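Local coordinates for FAD-dependent oxidoreductase (Actinomadura kijaniata, PDB 3M9V), which probably acts as a flavin-dependent oxidoreductase on a dTDP-linked sugar during the biosynthesis of D-kijanose, the unusual sugar of kijanimicin, at residues M104-R108 with A139-S143; N249-A254 with D330-M336; M337-C342 with F397-A402. All coordinates share one frame; numbering follows the deposited sequence.

Contact 1: M104-R108 with A139-S143; sequences MQLSR and AVVCS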
loop_
_atom_site.group_PDB
_atom_site.type_symbol
_atom_site.label_atom_id
_atom_site.label_comp_id
_atom_site.label_asym_id
_atom_site.label_seq_id
_atom_site.Cartn_x
_atom_site.Cartn_y
_atom_site.Cartn_z
ATOM N N MET A 104 31.831 -4.850 -0.515
ATOM C CA MET A 104 32.451 -6.147 -0.131
ATOM C C MET A 104 33.866 -5.860 0.395
ATOM O O MET A 104 34.315 -6.413 1.398
ATOM C CB MET A 104 32.600 -7.065 -1.364
ATOM C CG MET A 104 31.284 -7.541 -2.038
ATOM S SD MET A 104 30.019 -8.122 -0.879
ATOM C CE MET A 104 30.823 -9.637 -0.379
ATOM N N GLN A 105 34.578 -4.943 -0.254
ATOM C CA GLN A 105 35.909 -4.594 0.247
ATOM C C GLN A 105 35.870 -3.878 1.596
ATOM O O GLN A 105 36.620 -4.221 2.512
ATOM C CB GLN A 105 36.632 -3.663 -0.720
ATOM C CG GLN A 105 38.034 -3.282 -0.216
ATOM C CD GLN A 105 39.085 -4.326 -0.632
ATOM O OE1 GLN A 105 38.751 -5.395 -1.148
ATOM N NE2 GLN A 105 40.356 -4.011 -0.412
ATOM N N LEU A 106 35.045 -2.835 1.685
ATOM C CA LEU A 106 34.980 -2.037 2.910
ATOM C C LEU A 106 34.522 -2.854 4.111
ATOM O O LEU A 106 35.046 -2.720 5.215
ATOM C CB LEU A 106 34.132 -0.769 2.766
ATOM C CG LEU A 106 34.611 0.149 1.632
ATOM C CD1 LEU A 106 33.957 1.510 1.735
ATOM C CD2 LEU A 106 36.105 0.354 1.713
ATOM N N SER A 107 33.509 -3.687 3.940
ATOM C CA SER A 107 33.053 -4.360 5.140
ATOM C C SER A 107 34.032 -5.467 5.523
ATOM O O SER A 107 34.137 -5.784 6.705
ATOM C CB SER A 107 31.675 -4.986 4.945
ATOM O OG SER A 107 31.796 -5.941 3.920
ATOM N N ARG A 108 34.717 -6.074 4.555
ATOM C CA ARG A 108 35.801 -7.000 4.893
ATOM C C ARG A 108 36.929 -6.326 5.705
ATOM O O ARG A 108 37.514 -6.942 6.608
ATOM C CB ARG A 108 36.261 -7.738 3.626
ATOM C CG ARG A 108 37.251 -8.885 3.808
ATOM C CD ARG A 108 36.796 -9.987 4.757
ATOM N NE ARG A 108 35.739 -10.784 4.160
ATOM C CZ ARG A 108 35.143 -11.810 4.757
ATOM N NH1 ARG A 108 34.195 -12.479 4.107
ATOM N NH2 ARG A 108 35.508 -12.164 5.982
ATOM N N ALA A 139 45.632 -6.114 -2.238
ATOM C CA ALA A 139 44.673 -7.142 -1.869
ATOM C C ALA A 139 43.244 -6.666 -2.121
ATOM O O ALA A 139 42.827 -5.645 -1.563
ATOM C CB ALA A 139 44.858 -7.569 -0.423
ATOM N N VAL A 140 42.504 -7.393 -2.954
ATOM C CA VAL A 140 41.092 -7.080 -3.235
ATOM C C VAL A 140 40.310 -8.316 -2.783
ATOM O O VAL A 140 40.470 -9.398 -3.352
ATOM C CB VAL A 140 40.857 -6.720 -4.725
ATOM C CG1 VAL A 140 39.373 -6.561 -5.114
ATOM C CG2 VAL A 140 41.645 -5.458 -5.081
ATOM N N VAL A 141 39.529 -8.159 -1.717
ATOM C CA VAL A 141 39.008 -9.291 -0.961
ATOM C C VAL A 141 37.514 -9.560 -1.180
ATOM O O VAL A 141 36.654 -8.766 -0.782
ATOM C CB VAL A 141 39.320 -9.153 0.560
ATOM C CG1 VAL A 141 39.009 -10.460 1.279
ATOM C CG2 VAL A 141 40.790 -8.847 0.805
ATOM N N CYS A 142 37.213 -10.680 -1.832
ATOM C CA CYS A 142 35.851 -11.089 -2.165
ATOM C C CYS A 142 35.409 -12.152 -1.176
ATOM O O CYS A 142 36.261 -12.764 -0.521
ATOM C CB CYS A 142 35.815 -11.701 -3.562
ATOM S SG CYS A 142 36.249 -10.500 -4.800
ATOM N N SER A 143 34.100 -12.363 -1.074
ATOM C CA SER A 143 33.540 -13.294 -0.085
ATOM C C SER A 143 32.723 -14.304 -0.853
ATOM O O SER A 143 31.848 -13.914 -1.614
ATOM C CB SER A 143 32.614 -12.584 0.910
ATOM O OG SER A 143 33.362 -11.695 1.730
HETATM O O HOH W 1 34.677 -9.355 0.781
#
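The carboxamide of Gln105 lies against the backbone of Ala139 to Val141 and reads it with both of its polar atoms. OE1 takes the amide hydrogen of Val141 N at 2.9 Å in a nearly straight bond (171°), and NE2 gives a hydrogen to Ala139 O at 3.2 Å. Both bonds lie in the carbonyl planes of their acceptors. A carboxamide offers one acceptor and one donor, which match Val141 N and Ala139 O; NE2 has a second acceptor in Met65 O. The segments 104-108 and 141-143 run at 94° to each other; the first belongs to helix 96-118 and the second to strand 141-147, so the contact joins the helical N-terminal domain to the beta-sheet middle domain of the acyl-CoA dehydrogenase fold. One turn after Gln105, the bent chain of Arg108 runs across Val141 at about a right angle, its CG 3.5 Å from Val141 CG1. Bends at chi2 and chi3 bring the guanidinium round to Ser143, whose OG meets it at the edge, in plane, and accepts from NH1 at 2.6 Å. Serine can also give its own hydrogen, and Ser143 OG donates it to a water. That water in turn donates to Met104 O and to Val141 O, at 2.6 Å from the latter, satisfying two carbonyls inside a buried interface. On the other flank of Ser143, the methyl CE of Met104, at the end of a flexible apolar chain, packs 3.7 Å from Ser143 CB.

Contact 2: N249-A254 with D330-M336; sequences NDAVLA and DERGRQM. With TYD (thymidine-5'-diphosphate), chain B.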
loop_
_atom_site.group_PDB
_atom_site.type_symbol
_atom_site.label_atom_id
_atom_site.label_comp_id
_atom_site.label_asym_id
_atom_site.label_seq_id
_atom_site.Cartn_x
_atom_site.Cartn_y
_atom_site.Cartn_z
ATOM N N ASN A 249 24.521 -20.948 17.518
ATOM C CA ASN A 249 25.334 -19.988 18.249
ATOM C C ASN A 249 24.973 -18.548 17.874
ATOM O O ASN A 249 25.533 -17.968 16.947
ATOM C CB ASN A 249 26.805 -20.285 17.964
ATOM C CG ASN A 249 27.741 -19.342 18.696
ATOM O OD1 ASN A 249 27.491 -18.981 19.849
ATOM N ND2 ASN A 249 28.819 -18.931 18.030
ATOM N N ASP A 250 24.043 -17.947 18.604
ATOM C CA ASP A 250 23.541 -16.624 18.253
ATOM C C ASP A 250 24.576 -15.502 18.165
ATOM O O ASP A 250 24.365 -14.518 17.450
ATOM C CB ASP A 250 22.393 -16.210 19.174
ATOM C CG ASP A 250 21.082 -16.873 18.806
ATOM O OD1 ASP A 250 20.965 -17.444 17.710
ATOM O OD2 ASP A 250 20.131 -16.811 19.605
ATOM N N ALA A 251 25.692 -15.645 18.872
ATOM C CA ALA A 251 26.697 -14.588 18.929
ATOM C C ALA A 251 27.256 -14.287 17.538
ATOM O O ALA A 251 27.751 -13.185 17.280
ATOM C CB ALA A 251 27.842 -14.939 19.894
ATOM N N VAL A 252 27.143 -15.277 16.661
ATOM C CA VAL A 252 27.677 -15.233 15.296
ATOM C C VAL A 252 26.871 -14.289 14.395
ATOM O O VAL A 252 27.370 -13.767 13.400
ATOM C CB VAL A 252 27.692 -16.678 14.745
ATOM C CG1 VAL A 252 27.533 -16.766 13.242
ATOM C CG2 VAL A 252 28.985 -17.360 15.190
ATOM N N LEU A 253 25.626 -14.055 14.793
ATOM C CA LEU A 253 24.773 -13.084 14.129
ATOM C C LEU A 253 25.459 -11.732 14.117
ATOM O O LEU A 253 25.199 -10.954 13.204
ATOM C CB LEU A 253 23.391 -13.000 14.794
ATOM C CG LEU A 253 22.669 -14.352 14.705
ATOM C CD1 LEU A 253 21.247 -14.366 15.289
ATOM C CD2 LEU A 253 22.619 -14.975 13.325
ATOM N N ALA A 254 26.323 -11.447 15.090
ATOM C CA ALA A 254 26.896 -10.108 15.111
ATOM C C ALA A 254 27.849 -9.900 13.939
ATOM O O ALA A 254 27.888 -8.799 13.380
ATOM C CB ALA A 254 27.667 -9.830 16.386
ATOM N N ASP A 330 25.542 -13.631 23.012
ATOM C CA ASP A 330 24.370 -14.092 22.283
ATOM C C ASP A 330 23.239 -13.065 22.145
ATOM O O ASP A 330 22.743 -12.852 21.037
ATOM C CB ASP A 330 23.887 -15.425 22.830
ATOM C CG ASP A 330 24.893 -16.521 22.570
ATOM O OD1 ASP A 330 25.434 -16.586 21.446
ATOM O OD2 ASP A 330 25.152 -17.327 23.484
ATOM N N GLU A 331 22.854 -12.416 23.240
ATOM C CA GLU A 331 21.929 -11.286 23.183
ATOM C C GLU A 331 22.447 -10.187 22.245
ATOM O O GLU A 331 21.672 -9.566 21.511
ATOM C CB GLU A 331 21.714 -10.728 24.596
ATOM C CG GLU A 331 20.361 -10.091 24.896
ATOM C CD GLU A 331 19.194 -10.714 24.143
ATOM O OE1 GLU A 331 19.001 -11.952 24.154
ATOM O OE2 GLU A 331 18.445 -9.944 23.507
ATOM N N ARG A 332 23.753 -9.940 22.260
ATOM C CA ARG A 332 24.332 -8.910 21.402
ATOM C C ARG A 332 24.081 -9.181 19.913
ATOM O O ARG A 332 23.694 -8.258 19.186
ATOM C CB ARG A 332 25.827 -8.789 21.656
ATOM C CG ARG A 332 26.564 -7.977 20.605
ATOM C CD ARG A 332 27.950 -7.698 21.156
ATOM N NE ARG A 332 28.826 -6.912 20.291
ATOM C CZ ARG A 332 29.608 -7.431 19.342
ATOM N NH1 ARG A 332 30.406 -6.634 18.648
ATOM N NH2 ARG A 332 29.613 -8.732 19.084
ATOM N N GLY A 333 24.276 -10.430 19.490
ATOM C CA GLY A 333 24.095 -10.903 18.118
ATOM C C GLY A 333 22.630 -10.934 17.711
ATOM O O GLY A 333 22.283 -10.558 16.596
ATOM N N ARG A 334 21.730 -11.348 18.596
ATOM C CA ARG A 334 20.299 -11.276 18.289
ATOM C C ARG A 334 19.882 -9.811 18.124
ATOM O O ARG A 334 19.141 -9.470 17.215
ATOM C CB ARG A 334 19.466 -11.956 19.380
ATOM C CG ARG A 334 19.502 -13.487 19.319
ATOM C CD ARG A 334 18.508 -14.094 20.294
ATOM N NE ARG A 334 18.965 -13.824 21.653
ATOM C CZ ARG A 334 19.624 -14.717 22.386
ATOM N NH1 ARG A 334 19.897 -15.911 21.877
ATOM N NH2 ARG A 334 20.006 -14.426 23.622
ATOM N N GLN A 335 20.390 -8.913 18.955
ATOM C CA GLN A 335 19.930 -7.544 18.844
ATOM C C GLN A 335 20.464 -6.920 17.561
ATOM O O GLN A 335 19.744 -6.200 16.891
ATOM C CB GLN A 335 20.370 -6.753 20.077
ATOM C CG GLN A 335 19.396 -7.079 21.186
ATOM C CD GLN A 335 19.604 -6.214 22.399
ATOM O OE1 GLN A 335 19.884 -5.015 22.316
ATOM N NE2 GLN A 335 19.446 -6.835 23.562
ATOM N N MET A 336 21.720 -7.184 17.215
ATOM C CA MET A 336 22.276 -6.596 16.003
ATOM C C MET A 336 21.510 -7.069 14.774
ATOM O O MET A 336 21.115 -6.256 13.940
ATOM C CB MET A 336 23.763 -6.890 15.900
ATOM C CG MET A 336 24.565 -6.110 16.953
ATOM S SD MET A 336 26.347 -6.418 16.821
ATOM C CE MET A 336 26.748 -5.658 15.256
HETATM P PA TYD B . 30.648 -13.628 8.523
HETATM O O1A TYD B . 31.503 -14.411 7.544
HETATM O O2A TYD B . 29.547 -12.707 8.028
HETATM O O3A TYD B . 30.042 -14.634 9.617
HETATM P PB TYD B . 29.971 -16.190 9.219
HETATM O O1B TYD B . 29.529 -16.171 7.767
HETATM O O2B TYD B . 28.886 -16.612 10.189
HETATM O O3B TYD B . 31.382 -16.671 9.507
HETATM O "O5'" TYD B . 31.557 -12.834 9.593
HETATM C "C5'" TYD B . 32.391 -13.489 10.547
HETATM C "C4'" TYD B . 33.367 -12.345 10.785
HETATM O "O4'" TYD B . 32.741 -11.287 11.499
HETATM C "C3'" TYD B . 34.610 -12.723 11.569
HETATM O "O3'" TYD B . 35.628 -12.556 10.580
HETATM C "C2'" TYD B . 34.795 -11.587 12.563
HETATM C "C1'" TYD B . 33.686 -10.572 12.300
HETATM N N1 TYD B . 33.028 -10.184 13.555
HETATM C C2 TYD B . 32.867 -8.900 13.869
HETATM O O2 TYD B . 33.297 -8.019 13.087
HETATM N N3 TYD B . 32.264 -8.570 15.032
HETATM C C4 TYD B . 31.803 -9.520 15.878
HETATM O O4 TYD B . 31.246 -9.184 16.944
HETATM C C5 TYD B . 31.968 -10.858 15.564
HETATM C C5M TYD B . 31.504 -11.990 16.442
HETATM C C6 TYD B . 32.596 -11.160 14.364
HETATM O O HOH W 2 28.065 -11.064 19.469
#
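A chain with CG anti to the backbone N (chi1 167°) and the rest extended carries the guanidinium of Arg332 past Ala254 to the thymine of the bound nucleotide. There NH2 donates to O4 of thymidine-5'-diphosphate at 2.7 Å, O4 lying at the guanidinium edge, and NH1 adds a weak bond to the same atom. Ala254 CB sits 3.5 Å from NH2, a small methyl beside the charged group, while Met336 SD lies over one guanidinium face. A water accepts from NH2 and donates to Ala251 O; Leu321 O and Ser322 O, holding NE and NH1, further fix the rotation of the group. Arg334 instead bends at chi3 (-68°), which brings NH1 to Asp250 OD2 in a salt bridge whose modelled length of 2.5 Å is doubtfully short, with carboxylate and guanidinium planes 80° apart. Its NE and NH2 grip Glu331 OE1 side-on, so one arginine ties two acidic groups together. Between these arginines Gly333 has no side chain, and its CA comes within 4.2 Å of Ala254 CA. Asp330 OD1 accepts a weak bond from Ala251 N. Arg332 and Ala254 thus contribute to the thymine end of the dTDP site, while Val252 lies by the diphosphate; Ser259, Gln256 and Glu115 also bind the ligand.

Contact 3: M337-C342 with F397-A402; sequences MRHFQC and FLSAQA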
loop_
_atom_site.group_PDB
_atom_site.type_symbol
_atom_site.label_atom_id
_atom_site.label_comp_id
_atom_site.label_asym_id
_atom_site.label_seq_id
_atom_site.Cartn_x
_atom_site.Cartn_y
_atom_site.Cartn_z
ATOM N N MET A 337 21.208 -8.359 14.720
ATOM C CA MET A 337 20.498 -8.915 13.581
ATOM C C MET A 337 19.038 -8.444 13.467
ATOM O O MET A 337 18.488 -8.221 12.388
ATOM C CB MET A 337 20.629 -10.444 13.602
ATOM C CG MET A 337 19.991 -11.095 12.389
ATOM S SD MET A 337 20.833 -10.702 10.821
ATOM C CE MET A 337 22.528 -11.239 10.956
ATOM N N ARG A 338 18.396 -8.264 14.609
ATOM C CA ARG A 338 17.046 -7.724 14.650
ATOM C C ARG A 338 17.003 -6.270 14.153
ATOM O O ARG A 338 16.159 -5.937 13.335
ATOM C CB ARG A 338 16.525 -7.782 16.091
ATOM C CG ARG A 338 15.114 -7.181 16.231
ATOM C CD ARG A 338 14.077 -8.245 15.903
ATOM N NE ARG A 338 12.702 -7.998 16.364
ATOM C CZ ARG A 338 12.237 -8.318 17.567
ATOM N NH1 ARG A 338 13.037 -8.858 18.472
ATOM N NH2 ARG A 338 10.973 -8.085 17.882
ATOM N N HIS A 339 17.874 -5.389 14.629
ATOM C CA HIS A 339 17.978 -4.075 13.999
ATOM C C HIS A 339 18.202 -4.159 12.494
ATOM O O HIS A 339 17.508 -3.445 11.776
ATOM C CB HIS A 339 19.119 -3.217 14.550
ATOM C CG HIS A 339 18.836 -2.631 15.902
ATOM N ND1 HIS A 339 18.116 -1.466 16.076
ATOM C CD2 HIS A 339 19.182 -3.052 17.144
ATOM C CE1 HIS A 339 18.063 -1.173 17.366
ATOM N NE2 HIS A 339 18.682 -2.131 18.036
ATOM N N PHE A 340 19.157 -4.978 12.042
ATOM C CA PHE A 340 19.471 -5.180 10.619
ATOM C C PHE A 340 18.207 -5.628 9.885
ATOM O O PHE A 340 17.788 -5.027 8.886
ATOM C CB PHE A 340 20.623 -6.192 10.462
ATOM C CG PHE A 340 21.087 -6.476 9.050
ATOM C CD1 PHE A 340 20.739 -5.678 7.954
ATOM C CD2 PHE A 340 21.885 -7.602 8.811
ATOM C CE1 PHE A 340 21.205 -5.968 6.653
ATOM C CE2 PHE A 340 22.303 -7.947 7.507
ATOM C CZ PHE A 340 21.964 -7.113 6.422
ATOM N N GLN A 341 17.605 -6.723 10.336
ATOM C CA GLN A 341 16.478 -7.241 9.568
ATOM C C GLN A 341 15.193 -6.389 9.543
ATOM O O GLN A 341 14.478 -6.370 8.540
ATOM C CB GLN A 341 16.201 -8.711 9.878
ATOM C CG GLN A 341 17.492 -9.543 9.694
ATOM C CD GLN A 341 17.914 -9.615 8.231
ATOM O OE1 GLN A 341 17.074 -9.799 7.339
ATOM N NE2 GLN A 341 19.222 -9.516 7.978
ATOM N N CYS A 342 14.869 -5.726 10.645
ATOM C CA CYS A 342 13.718 -4.829 10.677
ATOM C C CYS A 342 13.926 -3.753 9.604
ATOM O O CYS A 342 13.026 -3.474 8.822
ATOM C CB CYS A 342 13.631 -4.118 12.039
ATOM S SG CYS A 342 12.858 -5.234 13.220
ATOM N N PHE A 397 12.499 -15.420 10.621
ATOM C CA PHE A 397 13.399 -14.890 11.644
ATOM C C PHE A 397 12.707 -13.876 12.569
ATOM O O PHE A 397 12.730 -14.012 13.806
ATOM C CB PHE A 397 14.624 -14.209 10.997
ATOM C CG PHE A 397 15.507 -13.487 11.993
ATOM C CD1 PHE A 397 16.322 -14.198 12.866
ATOM C CD2 PHE A 397 15.496 -12.107 12.090
ATOM C CE1 PHE A 397 17.105 -13.545 13.797
ATOM C CE2 PHE A 397 16.272 -11.431 13.029
ATOM C CZ PHE A 397 17.075 -12.152 13.881
ATOM N N LEU A 398 12.138 -12.831 11.962
ATOM C CA LEU A 398 11.428 -11.822 12.742
ATOM C C LEU A 398 10.261 -12.346 13.563
ATOM O O LEU A 398 10.114 -11.939 14.709
ATOM C CB LEU A 398 10.946 -10.630 11.901
ATOM C CG LEU A 398 12.120 -9.838 11.310
ATOM C CD1 LEU A 398 11.611 -8.832 10.274
ATOM C CD2 LEU A 398 12.929 -9.079 12.316
ATOM N N SER A 399 9.392 -13.187 13.017
ATOM C CA SER A 399 8.275 -13.615 13.846
ATOM C C SER A 399 8.777 -14.547 14.950
ATOM O O SER A 399 8.211 -14.552 16.037
ATOM C CB SER A 399 7.188 -14.287 13.016
ATOM O OG SER A 399 7.776 -15.375 12.330
ATOM N N ALA A 400 9.847 -15.303 14.708
ATOM C CA ALA A 400 10.449 -16.157 15.740
ATOM C C ALA A 400 10.960 -15.309 16.914
ATOM O O ALA A 400 10.708 -15.606 18.086
ATOM C CB ALA A 400 11.586 -17.017 15.137
ATOM N N GLN A 401 11.658 -14.227 16.596
ATOM C CA GLN A 401 12.223 -13.343 17.606
ATOM C C GLN A 401 11.079 -12.630 18.334
ATOM O O GLN A 401 11.136 -12.510 19.546
ATOM C CB GLN A 401 13.087 -12.249 16.969
ATOM C CG GLN A 401 14.357 -12.774 16.340
ATOM C CD GLN A 401 15.193 -13.537 17.344
ATOM O OE1 GLN A 401 15.446 -14.730 17.186
ATOM N NE2 GLN A 401 15.631 -12.853 18.386
ATOM N N ALA A 402 10.062 -12.142 17.629
ATOM C CA ALA A 402 9.040 -11.321 18.282
ATOM C C ALA A 402 8.203 -12.194 19.212
ATOM O O ALA A 402 7.726 -11.718 20.225
ATOM C CB ALA A 402 8.125 -10.647 17.262
HETATM O O HOH W 3 15.667 -10.412 18.016
#
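Arg338 meets Leu398, Gln401 and Ala402 in turn as it reaches from helix 329-362 to the last turns of helix 391-402. From CB the chain leaves with CG anti to the backbone N (chi1 178°) and then turns at chi2 (85°), which sets CD against Leu398 CD2 at 3.9 Å. The same leucine methyl packs on Cys342 SG, so a branched apolar side chain lies beside the arginine's aliphatic part. NE, next along, forms a salt bridge with Asp301 of the second subunit. At the tip, NH1 is 3.7 Å from Gln401 CB, which lies over one face of the guanidinium, and NH2 is 3.8 Å from Ala402 CA; the small alanine lets the flat group come close to the helix backbone. A water accepts from both Arg338 NH1 and Gln401 NE2, linking the two polar ends where the chains run alongside, pointing opposite ways. Further in, Phe397 supplies the broad apolar surface. Its CZ meets Met337 CG at 3.4 Å, and Met337 SD stands above the ring face, a distant Met-aromatic contact at 5.4 Å from the centroid. Gln341 crosses the ring at about a right angle and packs on it through the methylenes CB and CG, while its amide turns away to the backbone of Pro388 and Tyr389. The short helical segments cross at -133°, their axes 10.8 Å apart, a spacing bridged by Arg338, Phe397 and their neighbours. This is helix-to-helix packing in the C-terminal helical part of the acyl-CoA dehydrogenase fold, at an edge where a second subunit joins.

In the fold
Contacts 2 and 3 follow each other on helix 329-362, with centres about 11 Å apart, and they touch: Leu253 O lies 3.5 Å from Met337 CE, and Arg334 CD lies 3.7 Å from Gln401 NE2. Contact 1 stands apart, its centre about 22 Å from that of contact 2 and about 26 Å from that of contact 3. The nucleotide relates them: contact 2 binds its thymine, the side chain of Arg108 in contact 1 comes to about 5 Å from it, and that of Met337 in contact 3 to about 8 Å. Contact 1 also neighbours Ile145 and Ser173, which bind FMN in another structure of this protein.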